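Local coordinates for protein aryl acylamidase (bacterium CSBL00001, PDB 4YJ6) that probably hydrolyses the amide bond of aryl acylamides, as a member of the amidase signature family of hydrolases, at residues F280-Q284 against E285-L289. Sequence-based numbering, arbitrary orientation.
Sequences FPVQQ and EIQDL
At the N-terminus of helix 284-299, where the loop after strand 270-273 enters it, side chains of the first turn pack against the residues just before; Gln-283 holds the N-cap position, and Gln-287 reaches back past it to Val-282. Gln-287 CG stands anti to its own carbonyl carbon (chi1 -60°) and the chain runs on extended, which carries NE2 to Val-282 O at 2.9 Å. This hydrogen bond is nearly straight (166°); the acceptor lies in the Gln-287 amide plane, while the donor is tilted from the carbonyl plane. Asn-420 ND2 also donates to this oxygen. Along the same side chain, Gln-287 CG packs on Val-282 CG1 at 3.6 Å, and Ile-286 CG2 meets that methyl at 3.9 Å. With an alanine at Gln-287, Val-282 O would probably keep Asn-420 but lose its other donor, and Val-282 CG1 the packing of CG. Gln-283 O accepts from Gln-287 N at 3.1 Å and, weakly, from Ile-286 N; Gln-283 OE1 accepts a hydrogen bond from Met-403 N. On the exposed flank, the bent Gln-284 side chain hydrogen-bonds through NE2 to Asp-288 OD1 at 2.9 Å, NE2 meeting OD1 from above the carboxylate plane. Inward, Ile-286 rests on Ile-451 of strand 443-451. The backbone hydrogen bonds Gln-287 N to Gln-283 O and Asp-288 N to Gln-284 O are characteristic of an alpha-helical first turn, with the Gln-287 side chain a separate tie to the preceding loop.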
loop_
_atom_site.group_PDB
_atom_site.type_symbol
_atom_site.label_atom_id
_atom_site.label_comp_id
_atom_site.label_asym_id
_atom_site.label_seq_id
_atom_site.Cartn_x
_atom_site.Cartn_y
_atom_site.Cartn_z
ATOM N N PHE A 280 -18.741 -9.631 5.542
ATOM C CA PHE A 280 -17.531 -10.116 6.250
ATOM C C PHE A 280 -17.760 -10.265 7.748
ATOM O O PHE A 280 -18.481 -9.468 8.344
ATOM C CB PHE A 280 -16.364 -9.134 6.129
ATOM C CG PHE A 280 -15.850 -8.938 4.718
ATOM C CD1 PHE A 280 -16.370 -7.916 3.918
ATOM C CD2 PHE A 280 -14.858 -9.763 4.207
ATOM C CE1 PHE A 280 -15.893 -7.715 2.628
ATOM C CE2 PHE A 280 -14.367 -9.588 2.903
ATOM C CZ PHE A 280 -14.877 -8.549 2.122
ATOM N N PRO A 281 -17.095 -11.271 8.357
ATOM C CA PRO A 281 -17.028 -11.320 9.823
ATOM C C PRO A 281 -15.972 -10.341 10.311
ATOM O O PRO A 281 -14.845 -10.429 9.843
ATOM C CB PRO A 281 -16.634 -12.763 10.098
ATOM C CG PRO A 281 -15.764 -13.152 8.886
ATOM C CD PRO A 281 -16.438 -12.422 7.718
ATOM N N VAL A 282 -16.332 -9.397 11.176
ATOM C CA VAL A 282 -15.388 -8.362 11.586
ATOM C C VAL A 282 -15.293 -8.341 13.091
ATOM O O VAL A 282 -16.328 -8.344 13.774
ATOM C CB VAL A 282 -15.856 -6.970 11.101
ATOM C CG1 VAL A 282 -14.921 -5.855 11.598
ATOM C CG2 VAL A 282 -15.938 -6.998 9.564
ATOM N N GLN A 283 -14.078 -8.309 13.619
ATOM C CA GLN A 283 -13.913 -8.289 15.087
ATOM C C GLN A 283 -14.724 -7.140 15.702
ATOM O O GLN A 283 -14.684 -5.977 15.259
ATOM C CB GLN A 283 -12.414 -8.220 15.465
ATOM C CG GLN A 283 -11.683 -9.479 15.073
ATOM C CD GLN A 283 -10.195 -9.433 15.370
ATOM O OE1 GLN A 283 -9.601 -8.347 15.568
ATOM N NE2 GLN A 283 -9.579 -10.611 15.403
ATOM N N GLN A 284 -15.491 -7.449 16.744
ATOM C CA GLN A 284 -16.399 -6.465 17.278
ATOM C C GLN A 284 -15.700 -5.165 17.697
ATOM O O GLN A 284 -16.245 -4.084 17.519
ATOM C CB GLN A 284 -17.154 -7.065 18.491
ATOM C CG GLN A 284 -18.213 -6.156 18.995
ATOM C CD GLN A 284 -19.299 -5.925 17.962
ATOM O OE1 GLN A 284 -19.893 -6.883 17.431
ATOM N NE2 GLN A 284 -19.584 -4.661 17.679
ATOM N N GLU A 285 -14.501 -5.267 18.274
ATOM C CA GLU A 285 -13.792 -4.068 18.717
ATOM C C GLU A 285 -13.483 -3.106 17.546
ATOM O O GLU A 285 -13.461 -1.882 17.707
ATOM C CB GLU A 285 -12.472 -4.427 19.421
ATOM C CG GLU A 285 -12.663 -5.254 20.686
ATOM C CD GLU A 285 -12.831 -6.762 20.436
ATOM O OE1 GLU A 285 -12.719 -7.271 19.277
ATOM O OE2 GLU A 285 -13.076 -7.467 21.446
ATOM N N ILE A 286 -13.231 -3.694 16.398
ATOM C CA ILE A 286 -12.971 -2.906 15.183
ATOM C C ILE A 286 -14.277 -2.253 14.723
ATOM O O ILE A 286 -14.325 -1.047 14.470
ATOM C CB ILE A 286 -12.402 -3.781 14.084
ATOM C CG1 ILE A 286 -10.940 -4.135 14.415
ATOM C CG2 ILE A 286 -12.482 -3.033 12.691
ATOM C CD1 ILE A 286 -10.321 -5.138 13.424
ATOM N N GLN A 287 -15.366 -3.025 14.699
ATOM C CA GLN A 287 -16.664 -2.425 14.376
ATOM C C GLN A 287 -16.971 -1.228 15.279
ATOM O O GLN A 287 -17.390 -0.162 14.815
ATOM C CB GLN A 287 -17.789 -3.439 14.491
ATOM C CG GLN A 287 -17.650 -4.625 13.581
ATOM C CD GLN A 287 -18.936 -5.455 13.520
ATOM O OE1 GLN A 287 -20.038 -4.906 13.422
ATOM N NE2 GLN A 287 -18.789 -6.779 13.599
ATOM N N ASP A 288 -16.787 -1.398 16.582
ATOM C CA ASP A 288 -17.084 -0.305 17.490
ATOM C C ASP A 288 -16.223 0.924 17.265
ATOM O O ASP A 288 -16.701 2.072 17.368
ATOM C CB ASP A 288 -16.913 -0.756 18.958
ATOM C CG ASP A 288 -17.923 -1.817 19.368
ATOM O OD1 ASP A 288 -18.930 -2.024 18.646
ATOM O OD2 ASP A 288 -17.683 -2.443 20.429
ATOM N N LEU A 289 -14.948 0.694 16.976
ATOM C CA LEU A 289 -14.020 1.795 16.778
ATOM C C LEU A 289 -14.428 2.577 15.533
ATOM O O LEU A 289 -14.364 3.794 15.508
ATOM C CB LEU A 289 -12.577 1.260 16.639
ATOM C CG LEU A 289 -11.496 2.312 16.466
ATOM C CD1 LEU A 289 -11.322 3.143 17.738
ATOM C CD2 LEU A 289 -10.162 1.608 16.048
#